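Local structure of cell surface protein (Faecalibacterium prausnitzii A2-165, 4GT6) at residues 316-321 and 328-333; 339-344 and 351-356; 288-293 and 305-310; 254-259 and 270-275; 223-228 and 245-250. The protein is of unknown function, but this leucine-rich-repeat part of a longer, extracellular bacterial protein probably binds other proteins. One frame throughout, in Å; residues are numbered along the deposited sequence.

Contact 1: residues 316-321 and 328-333; sequences IDIPEG and DAFAGC. With NA (sodium ion), chain R.
Ile316 and Phe330 touch although their CA atoms stand 10.4 Å apart, so the joint between 316-321 and 328-333 is made entirely by side-chain ends, without a hydrogen bond. The two residues reach toward each other from opposite directions. With CG1 of Ile316 anti to the backbone N (chi1 -169°), CD1 is carried out to the edge of the Phe330 ring, in its plane and 3.7 Å from CE1, and the CG2 branch of Ile316 flanks the same CE1 at 3.9 Å. Both branches of this isoleucine therefore hold one corner of the ring. Ile318 comes in obliquely, its CD1 3.8 Å from CZ of Phe330. All three residues are buried, forming the apolar filling of one coil of a BspA-type leucine-rich repeat. A type I turn from Asp328 to Ala331 carries the phenylalanine, and a type II turn from Phe330 to Cys333 overlaps it. At the outer end of 316-321, Glu320 O binds a sodium ion at 2.4 Å, with four waters and Ser297 O completing the site. Strand 315-317 pairs in parallel with strand 338-341 of the next coil, while the Phe330 ring meets those of Phe353, almost parallel to it, and Phe307.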
# COMPACT_ATOMS: atom_id res chain seq x y z
N ILE A 316 -27.75 13.28 -5.39
CA ILE A 316 -26.86 12.86 -6.47
C ILE A 316 -27.70 12.45 -7.69
O ILE A 316 -28.74 11.81 -7.54
CB ILE A 316 -25.83 11.78 -6.02
CG1 ILE A 316 -24.72 11.55 -7.09
CG2 ILE A 316 -26.48 10.47 -5.58
CD1 ILE A 316 -23.44 10.97 -6.57
N ASP A 317 -27.24 12.86 -8.88
CA ASP A 317 -27.89 12.55 -10.14
C ASP A 317 -26.98 11.60 -10.91
O ASP A 317 -25.89 12.00 -11.32
CB ASP A 317 -28.17 13.83 -10.93
CG ASP A 317 -29.26 14.68 -10.29
OD1 ASP A 317 -28.94 15.45 -9.36
OD2 ASP A 317 -30.43 14.52 -10.67
N ILE A 318 -27.39 10.34 -11.04
CA ILE A 318 -26.60 9.33 -11.74
C ILE A 318 -26.81 9.57 -13.25
O ILE A 318 -27.97 9.64 -13.67
CB ILE A 318 -26.97 7.89 -11.28
CG1 ILE A 318 -26.80 7.65 -9.75
CG2 ILE A 318 -26.30 6.81 -12.12
CD1 ILE A 318 -25.54 8.16 -9.11
N PRO A 319 -25.73 9.74 -14.05
CA PRO A 319 -25.93 10.08 -15.47
C PRO A 319 -26.52 8.94 -16.30
O PRO A 319 -26.26 7.77 -16.04
CB PRO A 319 -24.51 10.42 -15.96
CG PRO A 319 -23.60 9.70 -15.05
CD PRO A 319 -24.30 9.70 -13.70
N GLU A 320 -27.28 9.32 -17.33
CA GLU A 320 -27.83 8.41 -18.34
C GLU A 320 -26.65 7.63 -18.94
O GLU A 320 -25.60 8.23 -19.18
CB GLU A 320 -28.54 9.24 -19.43
CG GLU A 320 -29.31 8.40 -20.44
CD GLU A 320 -30.36 7.52 -19.79
OE1 GLU A 320 -31.20 8.07 -19.05
OE2 GLU A 320 -30.28 6.28 -19.94
N GLY A 321 -26.78 6.32 -19.12
CA GLY A 321 -25.66 5.54 -19.64
C GLY A 321 -24.97 4.68 -18.59
O GLY A 321 -24.26 3.74 -18.95
N ASP A 328 -21.76 -1.72 -2.37
CA ASP A 328 -21.37 -0.66 -1.45
C ASP A 328 -21.10 0.71 -2.12
O ASP A 328 -20.49 1.56 -1.48
CB ASP A 328 -20.10 -1.09 -0.66
CG ASP A 328 -20.30 -2.24 0.31
OD1 ASP A 328 -21.46 -2.52 0.68
OD2 ASP A 328 -19.28 -2.82 0.75
N ALA A 329 -21.59 0.95 -3.36
CA ALA A 329 -21.34 2.22 -4.05
C ALA A 329 -21.70 3.46 -3.20
O ALA A 329 -20.97 4.45 -3.26
CB ALA A 329 -22.08 2.27 -5.37
N PHE A 330 -22.78 3.39 -2.41
CA PHE A 330 -23.18 4.50 -1.52
C PHE A 330 -23.33 4.02 -0.08
O PHE A 330 -24.07 4.64 0.69
CB PHE A 330 -24.49 5.14 -2.01
CG PHE A 330 -24.34 5.82 -3.35
CD1 PHE A 330 -23.92 7.15 -3.43
CD2 PHE A 330 -24.55 5.12 -4.53
CE1 PHE A 330 -23.79 7.79 -4.66
CE2 PHE A 330 -24.40 5.75 -5.77
CZ PHE A 330 -24.04 7.08 -5.83
N ALA A 331 -22.63 2.94 0.30
CA ALA A 331 -22.76 2.39 1.66
C ALA A 331 -22.31 3.39 2.72
O ALA A 331 -21.21 3.93 2.63
CB ALA A 331 -21.96 1.10 1.80
N GLY A 332 -23.18 3.63 3.70
CA GLY A 332 -22.88 4.55 4.79
C GLY A 332 -23.06 6.02 4.47
O GLY A 332 -22.64 6.88 5.26
N CYS A 333 -23.73 6.35 3.34
CA CYS A 333 -24.04 7.74 2.99
C CYS A 333 -25.31 8.12 3.77
O CYS A 333 -26.41 8.22 3.21
CB CYS A 333 -24.19 7.91 1.48
SG CYS A 333 -22.65 7.66 0.57
NA NA R . -23.51 8.87 -20.08
O HOH W 1 -22.59 6.64 -20.46
O HOH W 2 -24.58 8.81 -22.28
O HOH W 3 -22.18 8.79 -18.00
O HOH W 4 -24.55 11.01 -19.66

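Contact 2: residues 339-344 and 351-356; sequences IAIPSS and SAFSNC
Ile339 sets its CD1 methyl against the rim of the Phe353 ring, straddling one bond: the methyl lies 3.5 Å from CE1 and equally 3.5 Å from CZ of Phe353. This is the interior of a leucine-rich-repeat coil, in which a residue from the parallel strand 338-341 meets an aromatic ring sent inward by the loop on the far wall. CD1 arrives at the ring's edge, near its plane, and the two side chains approach from opposite directions. Such a reach requires an outstretched isoleucine; CG1 stands anti to the backbone N (chi1 -177°), and chi2 at 148° is turned some way from perfect staggering, which may reflect the fit of the methyl to the ring. Ile341 contributes less, its CD1 approaching CZ of Phe353 obliquely at 4.5 Å. Two residues further along the strand than Ile339, it also packs on Ile362 and Tyr364 of strand 361-364 and on Trp371 of helix 368-372, near the end of the modelled chain. On the opposite wall the loop is tied to the coil before it, since Ser351 OG bonds to Asp327 OD1 and Asp328 N. Ser344 OG makes a comparable tie on the strand side, to Gly321 N and Ile322 O. The backbone that presents Phe353 is held twice at one carbonyl: Ser351 O accepts from Ser354 N at 3.2 Å and from Ser354 OG at 2.8 Å, both on the same face of the carbonyl plane, with OG tilted 23° out of it.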
# COMPACT_ATOMS: atom_id res chain seq x y z
N ILE A 339 -31.77 10.52 -4.84
CA ILE A 339 -30.93 9.94 -5.88
C ILE A 339 -31.75 9.78 -7.16
O ILE A 339 -32.86 9.25 -7.12
CB ILE A 339 -30.19 8.62 -5.48
CG1 ILE A 339 -29.27 8.13 -6.65
CG2 ILE A 339 -31.17 7.52 -5.02
CD1 ILE A 339 -28.04 7.43 -6.24
N ALA A 340 -31.23 10.30 -8.27
CA ALA A 340 -31.88 10.14 -9.57
C ALA A 340 -31.19 8.97 -10.29
O ALA A 340 -29.97 9.00 -10.46
CB ALA A 340 -31.80 11.42 -10.39
N ILE A 341 -31.95 7.92 -10.61
CA ILE A 341 -31.43 6.71 -11.26
C ILE A 341 -31.99 6.62 -12.69
O ILE A 341 -33.21 6.55 -12.86
CB ILE A 341 -31.76 5.45 -10.41
CG1 ILE A 341 -31.04 5.53 -9.02
CG2 ILE A 341 -31.38 4.16 -11.19
CD1 ILE A 341 -31.46 4.50 -7.99
N PRO A 342 -31.12 6.60 -13.73
CA PRO A 342 -31.63 6.48 -15.11
C PRO A 342 -32.08 5.05 -15.40
O PRO A 342 -31.62 4.10 -14.75
CB PRO A 342 -30.42 6.88 -15.95
CG PRO A 342 -29.24 6.45 -15.15
CD PRO A 342 -29.64 6.67 -13.70
N SER A 343 -32.95 4.88 -16.42
CA SER A 343 -33.48 3.57 -16.79
C SER A 343 -32.40 2.66 -17.41
O SER A 343 -32.62 1.45 -17.50
CB SER A 343 -34.68 3.70 -17.72
OG SER A 343 -34.31 4.38 -18.91
N SER A 344 -31.22 3.21 -17.77
CA SER A 344 -30.10 2.40 -18.26
C SER A 344 -29.51 1.50 -17.14
O SER A 344 -28.85 0.50 -17.46
CB SER A 344 -29.00 3.29 -18.86
OG SER A 344 -28.48 4.19 -17.88
N SER A 351 -26.44 -4.05 -1.26
CA SER A 351 -25.42 -3.34 -0.48
C SER A 351 -25.10 -1.93 -1.02
O SER A 351 -24.52 -1.12 -0.29
CB SER A 351 -24.13 -4.15 -0.41
OG SER A 351 -23.52 -4.13 -1.69
N ALA A 352 -25.46 -1.63 -2.29
CA ALA A 352 -25.15 -0.33 -2.89
C ALA A 352 -25.74 0.84 -2.09
O ALA A 352 -25.10 1.88 -1.98
CB ALA A 352 -25.64 -0.28 -4.33
N PHE A 353 -26.91 0.65 -1.47
CA PHE A 353 -27.55 1.71 -0.69
C PHE A 353 -27.75 1.28 0.77
O PHE A 353 -28.68 1.74 1.43
CB PHE A 353 -28.87 2.14 -1.36
CG PHE A 353 -28.62 2.84 -2.67
CD1 PHE A 353 -28.21 4.17 -2.71
CD2 PHE A 353 -28.73 2.15 -3.87
CE1 PHE A 353 -27.93 4.80 -3.92
CE2 PHE A 353 -28.45 2.78 -5.09
CZ PHE A 353 -28.04 4.10 -5.11
N SER A 354 -26.83 0.42 1.30
CA SER A 354 -26.89 -0.04 2.68
C SER A 354 -26.51 1.11 3.62
O SER A 354 -25.70 1.95 3.25
CB SER A 354 -25.97 -1.24 2.89
OG SER A 354 -24.63 -0.96 2.53
N ASN A 355 -27.15 1.16 4.80
CA ASN A 355 -26.93 2.21 5.81
C ASN A 355 -27.09 3.63 5.22
O ASN A 355 -26.26 4.52 5.45
CB ASN A 355 -25.56 2.05 6.51
CG ASN A 355 -25.46 0.82 7.38
OD1 ASN A 355 -24.72 -0.12 7.08
ND2 ASN A 355 -26.19 0.82 8.49
N CYS A 356 -28.14 3.81 4.40
CA CYS A 356 -28.55 5.08 3.80
C CYS A 356 -29.91 5.42 4.42
O CYS A 356 -30.96 5.37 3.75
CB CYS A 356 -28.61 4.97 2.28
SG CYS A 356 -26.97 4.99 1.49

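Contact 3: residues 288-293 and 305-310; sequences PALQDI and SVFAGC
The Phe307 ring carries CG2 of its own neighbour Val306 over one face, 3.9 Å above the plane and displaced toward the rim, while Ile293 and Leu290 from across the coil approach it obliquely. Ile293 makes the closest approach to the ring. Its CD1 is 3.7 Å from CE1 of Phe307 and its CG2 4.1 Å from CZ, so both branches come to the CE1-CZ end of the ring from the side opposite Val306. The chi2 of Ile293, at 124°, is close to eclipsed, which may reflect the fit against the ring. Leu290 works from another angle, its CD2 methyl lying 4.1 Å from CD1 of Phe307 and 4.2 Å from SG of Cys310, which binds ring and sulfur into one apolar cluster. With CG anti to the backbone N (chi1 -171°), the leucine extends inward far enough to meet both. The loop presenting Phe307 and Cys310 consists of two overlapping turns, type I from Ser305 to Ala308 and type II from Phe307 to Cys310, the second closed by Cys310 N to Phe307 O at 3.2 Å. This is a leucine-rich-repeat interior again, a strand wall facing a turn wall. Strand 292-294 pairs in parallel with 269-271, where Val270 packs against both Leu290 and Ile293; on the turn side, Val306 bonds through its backbone to Phe284, whose ring meets that of Phe307.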
# COMPACT_ATOMS: atom_id res chain seq x y z
N PRO A 288 -15.68 12.83 3.68
CA PRO A 288 -16.80 13.28 4.52
C PRO A 288 -17.34 14.68 4.24
O PRO A 288 -18.36 15.03 4.81
CB PRO A 288 -16.24 13.20 5.95
CG PRO A 288 -14.80 13.31 5.80
CD PRO A 288 -14.43 12.75 4.47
N ALA A 289 -16.65 15.49 3.41
CA ALA A 289 -17.12 16.83 3.08
C ALA A 289 -17.70 16.89 1.66
O ALA A 289 -18.24 17.92 1.27
CB ALA A 289 -16.00 17.84 3.21
N LEU A 290 -17.64 15.77 0.91
CA LEU A 290 -18.07 15.72 -0.49
C LEU A 290 -19.58 15.88 -0.60
O LEU A 290 -20.34 15.07 -0.08
CB LEU A 290 -17.57 14.43 -1.18
CG LEU A 290 -17.76 14.35 -2.71
CD1 LEU A 290 -17.04 15.50 -3.45
CD2 LEU A 290 -17.28 13.00 -3.24
N GLN A 291 -20.00 16.96 -1.30
CA GLN A 291 -21.42 17.25 -1.46
C GLN A 291 -21.87 17.31 -2.92
O GLN A 291 -23.03 17.04 -3.19
CB GLN A 291 -21.77 18.57 -0.79
CG GLN A 291 -21.89 18.48 0.72
CD GLN A 291 -22.50 19.73 1.29
OE1 GLN A 291 -21.81 20.62 1.80
NE2 GLN A 291 -23.82 19.84 1.20
N ASP A 292 -20.98 17.74 -3.83
CA ASP A 292 -21.37 17.89 -5.24
C ASP A 292 -20.44 17.14 -6.16
O ASP A 292 -19.22 17.25 -6.03
CB ASP A 292 -21.38 19.38 -5.62
CG ASP A 292 -22.39 20.20 -4.83
OD1 ASP A 292 -23.59 19.90 -4.92
OD2 ASP A 292 -21.97 21.16 -4.16
N ILE A 293 -21.03 16.35 -7.05
CA ILE A 293 -20.29 15.57 -8.04
C ILE A 293 -20.91 15.81 -9.41
O ILE A 293 -22.11 15.61 -9.57
CB ILE A 293 -20.27 14.04 -7.70
CG1 ILE A 293 -19.64 13.77 -6.33
CG2 ILE A 293 -19.53 13.24 -8.81
CD1 ILE A 293 -20.53 13.02 -5.43
N SER A 305 -17.84 0.45 -3.88
CA SER A 305 -17.52 1.41 -2.81
C SER A 305 -17.14 2.81 -3.32
O SER A 305 -16.47 3.55 -2.59
CB SER A 305 -16.36 0.89 -1.96
OG SER A 305 -16.59 -0.39 -1.40
N VAL A 306 -17.57 3.20 -4.54
CA VAL A 306 -17.13 4.47 -5.16
C VAL A 306 -17.36 5.70 -4.22
O VAL A 306 -16.46 6.52 -4.10
CB VAL A 306 -17.68 4.70 -6.59
CG1 VAL A 306 -19.21 4.69 -6.65
CG2 VAL A 306 -17.08 5.97 -7.23
N PHE A 307 -18.53 5.79 -3.58
CA PHE A 307 -18.86 6.88 -2.65
C PHE A 307 -19.19 6.35 -1.26
O PHE A 307 -19.86 7.02 -0.50
CB PHE A 307 -20.03 7.73 -3.20
CG PHE A 307 -19.70 8.38 -4.52
CD1 PHE A 307 -18.77 9.41 -4.60
CD2 PHE A 307 -20.35 7.98 -5.69
CE1 PHE A 307 -18.45 9.99 -5.83
CE2 PHE A 307 -20.03 8.57 -6.92
CZ PHE A 307 -19.08 9.57 -6.98
N ALA A 308 -18.68 5.16 -0.91
CA ALA A 308 -18.92 4.61 0.42
C ALA A 308 -18.37 5.58 1.49
O ALA A 308 -17.28 6.13 1.32
CB ALA A 308 -18.26 3.23 0.54
N GLY A 309 -19.17 5.83 2.53
CA GLY A 309 -18.78 6.71 3.64
C GLY A 309 -18.78 8.20 3.32
O GLY A 309 -18.17 9.00 4.05
N CYS A 310 -19.44 8.60 2.22
CA CYS A 310 -19.53 10.01 1.88
C CYS A 310 -20.75 10.58 2.63
O CYS A 310 -21.84 10.75 2.08
CB CYS A 310 -19.58 10.23 0.37
SG CYS A 310 -17.99 9.92 -0.44

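Contact 4: residues 254-259 and 270-275; sequences ARIETH and VKMPDS. With EDO (1,2-ethanediol), chain I; EDO (1,2-ethanediol), chain L; EDO (1,2-ethanediol), chain B.
Between successive coils of the BspA-type leucine-rich repeats, strand 253-256 of one coil and the segment running on from strand 269-271 of the next are joined at two points, Ile256 with Met272 and Ala254 with Ser275. CD1 of Ile256 packs on the selenium of Met272, deposited as selenomethionine, with CD1 to SE 3.9 Å and the two side chains crossing at about a right angle. The methionine chain is extended beyond CG (chi2 -177°), which carries its heavy atom inward to the isoleucine. The second point is backbone to backbone, a CA-H...O contact from Ala254 CA to Ser275 O of 3.3 Å, close to straight at 167°. Ser275 is also anchored by its OG to Val253 O and Gly252 N. Beside this joint, Arg255 grips Glu257 side-on: NE reaches OE1 at 2.7 Å and NH2 reaches OE2 at 2.8 Å. Together with the backbone N-H of Thr258, which also bonds to OE2, this grip fixes the carboxylate's rotation and would be expected to stabilise its negative charge. Arg255 NH1 bonds to Ser278 OG and Asp274 OD1 to Ser297 N; both side chains also hold ethanediol, probably from the crystallisation liquor. Across the contact itself there is a selenium-methyl van der Waals touch and one CA-H...O contact but no hydrogen bond, so shape rather than polarity joins the segments.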
# COMPACT_ATOMS: atom_id res chain seq x y z
N ALA A 254 -8.37 10.18 -18.72
CA ALA A 254 -9.25 9.12 -19.23
C ALA A 254 -9.80 8.23 -18.13
O ALA A 254 -10.78 7.52 -18.34
CB ALA A 254 -8.48 8.27 -20.22
N ARG A 255 -9.16 8.25 -16.96
CA ARG A 255 -9.54 7.35 -15.87
C ARG A 255 -9.23 7.96 -14.52
O ARG A 255 -8.21 8.62 -14.35
CB ARG A 255 -8.73 6.03 -16.04
CG ARG A 255 -8.79 5.07 -14.81
CD ARG A 255 -8.59 3.61 -15.17
NE ARG A 255 -8.60 2.74 -13.99
CZ ARG A 255 -9.65 2.03 -13.57
NH1 ARG A 255 -10.81 2.10 -14.21
NH2 ARG A 255 -9.54 1.25 -12.50
N ILE A 256 -10.12 7.71 -13.55
CA ILE A 256 -9.88 8.01 -12.14
C ILE A 256 -9.54 6.65 -11.56
O ILE A 256 -10.41 5.77 -11.52
CB ILE A 256 -11.07 8.70 -11.41
CG1 ILE A 256 -11.47 10.02 -12.09
CG2 ILE A 256 -10.70 8.94 -9.93
CD1 ILE A 256 -12.94 10.44 -11.75
N GLU A 257 -8.27 6.44 -11.17
CA GLU A 257 -7.82 5.14 -10.71
C GLU A 257 -8.39 4.81 -9.30
O GLU A 257 -8.94 5.68 -8.61
CB GLU A 257 -6.27 5.05 -10.78
CG GLU A 257 -5.69 3.64 -10.72
CD GLU A 257 -6.40 2.61 -11.59
OE1 GLU A 257 -6.18 2.63 -12.82
OE2 GLU A 257 -7.25 1.86 -11.06
N THR A 258 -8.35 3.53 -8.93
CA THR A 258 -8.89 3.04 -7.67
C THR A 258 -8.32 3.85 -6.49
O THR A 258 -7.13 4.14 -6.46
CB THR A 258 -8.66 1.51 -7.52
OG1 THR A 258 -9.25 1.06 -6.30
CG2 THR A 258 -7.19 1.12 -7.56
N HIS A 259 -9.21 4.25 -5.56
CA HIS A 259 -8.89 5.01 -4.34
C HIS A 259 -8.11 6.33 -4.62
O HIS A 259 -7.43 6.83 -3.72
CB HIS A 259 -8.11 4.09 -3.35
CG HIS A 259 -8.90 2.88 -2.97
ND1 HIS A 259 -8.56 1.61 -3.42
CD2 HIS A 259 -10.03 2.78 -2.23
CE1 HIS A 259 -9.49 0.79 -2.94
NE2 HIS A 259 -10.38 1.45 -2.19
N VAL A 270 -16.53 18.01 -6.80
CA VAL A 270 -15.62 17.49 -7.82
C VAL A 270 -16.33 17.55 -9.19
O VAL A 270 -17.54 17.32 -9.27
CB VAL A 270 -15.05 16.07 -7.49
CG1 VAL A 270 -16.15 15.00 -7.43
CG2 VAL A 270 -13.93 15.66 -8.46
N LYS A 271 -15.56 17.88 -10.25
CA LYS A 271 -16.09 17.93 -11.61
C LYS A 271 -15.23 17.05 -12.50
O LYS A 271 -14.00 17.12 -12.43
CB LYS A 271 -16.18 19.37 -12.13
CG LYS A 271 -17.27 20.14 -11.40
CD LYS A 271 -17.40 21.60 -11.78
CE LYS A 271 -18.41 22.31 -10.91
NZ LYS A 271 -19.76 21.66 -10.96
N MSE A 272 -15.87 16.16 -13.28
CA MSE A 272 -15.18 15.24 -14.19
C MSE A 272 -15.34 15.71 -15.62
O MSE A 272 -16.48 15.99 -16.00
CB MSE A 272 -15.78 13.81 -14.13
CG MSE A 272 -15.69 13.15 -12.84
SE MSE A 272 -16.43 11.38 -13.12
CE MSE A 272 -16.99 11.25 -11.27
N PRO A 273 -14.27 15.68 -16.45
CA PRO A 273 -14.44 15.97 -17.87
C PRO A 273 -15.05 14.75 -18.57
O PRO A 273 -14.92 13.62 -18.05
CB PRO A 273 -13.00 16.22 -18.34
CG PRO A 273 -12.18 15.28 -17.50
CD PRO A 273 -12.88 15.27 -16.14
N ASP A 274 -15.60 14.95 -19.79
CA ASP A 274 -16.18 13.83 -20.54
C ASP A 274 -15.10 12.89 -21.10
O ASP A 274 -15.43 11.79 -21.54
CB ASP A 274 -17.11 14.33 -21.65
CG ASP A 274 -18.36 15.03 -21.12
OD1 ASP A 274 -18.78 14.72 -19.97
OD2 ASP A 274 -18.92 15.86 -21.85
N SER A 275 -13.80 13.28 -21.00
CA SER A 275 -12.70 12.38 -21.40
C SER A 275 -12.59 11.21 -20.41
O SER A 275 -12.02 10.18 -20.77
CB SER A 275 -11.37 13.14 -21.52
OG SER A 275 -10.98 13.78 -20.32
C1 EDO I . -19.46 17.03 -17.35
O1 EDO I . -18.30 16.57 -18.01
C2 EDO I . -20.67 17.04 -18.33
O2 EDO I . -21.00 15.71 -18.73
C1 EDO L . -8.60 -2.78 -5.92
O1 EDO L . -8.67 -1.41 -5.57
C2 EDO L . -8.74 -3.01 -7.44
O2 EDO L . -7.54 -2.64 -8.08
C1 EDO B . -11.97 -1.36 -10.97
O1 EDO B . -11.02 -0.59 -10.24
C2 EDO B . -12.92 -0.46 -11.80
O2 EDO B . -12.38 -0.21 -13.09

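Contact 5: residues 223-228 and 245-250; sequences VLYEKS and PAFKIP
A beta-hairpin, strands 224-227 and 233-237, meets the parallel sheet of the repeat region here, with Val223 and Tyr225 on one side and Phe247 and Pro250 on the other. Val223 directs CG2 at the end of the Phe247 ring, 3.8 Å from CZ, in an oblique approach. Phe247 comes from the opposite direction, outstretched from strand 246-248 with CG anti to the backbone N (chi1 -178°). The Tyr225 hydroxyl lies in the plane of that ring at its edge, its OH 3.8 Å from CZ of Phe247. The same oxygen rests on Pro250, with OH 3.2 Å from CD and 3.6 Å from CG. The phenol oxygen therefore touches both an aromatic edge and a proline ring, which lie in well-separated directions from it, while Leu235 and Val253 pack along the side chain. Tyr238 adds a further ring against Phe247. No hydrogen bond joins 223-228 to 245-250; the junction rests on van der Waals contact and on C-H groups that face an oxygen. The ring edge of Phe247, and the CD of Pro250 next to its nitrogen, both carry slightly positive hydrogens, so their closeness to the Tyr225 oxygen is consistent with weak electrostatic attraction.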
# COMPACT_ATOMS: atom_id res chain seq x y z
N VAL A 223 -1.31 16.97 -8.03
CA VAL A 223 -2.10 15.75 -8.15
C VAL A 223 -1.23 14.78 -8.92
O VAL A 223 -0.57 15.19 -9.88
CB VAL A 223 -3.47 16.01 -8.86
CG1 VAL A 223 -4.23 14.71 -9.09
CG2 VAL A 223 -4.34 16.99 -8.07
N LEU A 224 -1.19 13.49 -8.50
CA LEU A 224 -0.34 12.54 -9.21
C LEU A 224 -1.12 11.84 -10.31
O LEU A 224 -2.22 11.33 -10.07
CB LEU A 224 0.24 11.50 -8.22
CG LEU A 224 1.33 10.57 -8.79
CD1 LEU A 224 2.60 11.36 -9.20
CD2 LEU A 224 1.71 9.51 -7.72
N TYR A 225 -0.51 11.77 -11.49
CA TYR A 225 -1.07 11.12 -12.67
C TYR A 225 -0.13 10.07 -13.21
O TYR A 225 1.07 10.12 -12.94
CB TYR A 225 -1.33 12.15 -13.81
CG TYR A 225 -2.37 13.19 -13.45
CD1 TYR A 225 -2.01 14.38 -12.81
CD2 TYR A 225 -3.72 12.98 -13.73
CE1 TYR A 225 -2.97 15.31 -12.42
CE2 TYR A 225 -4.69 13.92 -13.35
CZ TYR A 225 -4.31 15.09 -12.71
OH TYR A 225 -5.26 16.01 -12.33
N GLU A 226 -0.67 9.18 -14.03
CA GLU A 226 0.07 8.23 -14.86
C GLU A 226 -0.16 8.70 -16.29
O GLU A 226 -1.31 8.82 -16.70
CB GLU A 226 -0.43 6.80 -14.68
CG GLU A 226 0.24 5.81 -15.63
CD GLU A 226 -0.26 4.40 -15.40
OE1 GLU A 226 0.17 3.76 -14.41
OE2 GLU A 226 -1.21 4.00 -16.11
N LYS A 227 0.90 8.95 -17.03
CA LYS A 227 0.76 9.38 -18.40
C LYS A 227 1.10 8.23 -19.31
O LYS A 227 2.19 7.68 -19.21
CB LYS A 227 1.64 10.61 -18.69
CG LYS A 227 1.40 11.17 -20.09
CD LYS A 227 2.33 12.33 -20.38
CE LYS A 227 2.07 12.88 -21.76
NZ LYS A 227 3.02 13.96 -22.10
N SER A 228 0.18 7.86 -20.19
CA SER A 228 0.39 6.80 -21.17
C SER A 228 1.11 7.32 -22.41
O SER A 228 1.09 8.53 -22.70
CB SER A 228 -0.95 6.18 -21.56
OG SER A 228 -1.49 5.49 -20.45
N PRO A 245 -11.85 23.51 -1.48
CA PRO A 245 -13.21 22.94 -1.44
C PRO A 245 -13.63 22.33 -2.77
O PRO A 245 -14.49 21.48 -2.77
CB PRO A 245 -14.10 24.15 -1.10
CG PRO A 245 -13.18 25.18 -0.58
CD PRO A 245 -11.88 24.97 -1.27
N ALA A 246 -13.05 22.79 -3.90
CA ALA A 246 -13.44 22.27 -5.21
C ALA A 246 -12.24 21.82 -6.03
O ALA A 246 -11.14 22.38 -5.92
CB ALA A 246 -14.20 23.35 -5.99
N PHE A 247 -12.48 20.84 -6.91
CA PHE A 247 -11.45 20.39 -7.84
C PHE A 247 -12.11 20.02 -9.15
O PHE A 247 -13.16 19.40 -9.14
CB PHE A 247 -10.61 19.21 -7.29
CG PHE A 247 -9.51 18.78 -8.24
CD1 PHE A 247 -8.43 19.63 -8.51
CD2 PHE A 247 -9.55 17.54 -8.88
CE1 PHE A 247 -7.41 19.24 -9.40
CE2 PHE A 247 -8.51 17.14 -9.73
CZ PHE A 247 -7.47 18.00 -10.01
N LYS A 248 -11.53 20.45 -10.26
CA LYS A 248 -12.00 20.06 -11.59
C LYS A 248 -10.92 19.17 -12.19
O LYS A 248 -9.78 19.61 -12.39
CB LYS A 248 -12.29 21.28 -12.50
CG LYS A 248 -12.79 20.87 -13.89
CD LYS A 248 -13.15 22.08 -14.78
CE LYS A 248 -11.94 22.80 -15.39
NZ LYS A 248 -12.34 24.16 -15.90
N ILE A 249 -11.28 17.93 -12.48
CA ILE A 249 -10.33 16.99 -13.10
C ILE A 249 -10.05 17.51 -14.53
O ILE A 249 -10.98 17.79 -15.28
CB ILE A 249 -10.90 15.55 -13.09
CG1 ILE A 249 -11.03 15.04 -11.62
CG2 ILE A 249 -10.02 14.61 -13.94
CD1 ILE A 249 -11.92 13.78 -11.47
N PRO A 250 -8.76 17.64 -14.93
CA PRO A 250 -8.48 18.21 -16.26
C PRO A 250 -8.97 17.37 -17.42
O PRO A 250 -8.94 16.13 -17.39
CB PRO A 250 -6.95 18.28 -16.32
CG PRO A 250 -6.49 18.23 -14.89
CD PRO A 250 -7.53 17.44 -14.14

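Along the chain the order is contact 5, 4, 3, 1, 2, each closing before the next opens, and they climb the later half of the solenoid in this chain in that sequence. Contacts 5, 4 and 3 share the parallel sheet of strands 246-248, 269-271 and 292-294; contacts 5 and 4 also share the mixed sheet, through strands 224-227 and 253-256. Contacts 1 and 2 share another, through neighbouring strands 315-317 and 338-341. The centres of contacts 5 and 4 lie about 8 Å apart, those of contacts 1 and 2 about 5 Å, and those of contacts 5 and 2 about 27 Å. Backbone pairs such as Ala329 O with Phe307 N connect successive coils, so local cores add up to one elongated repeat structure.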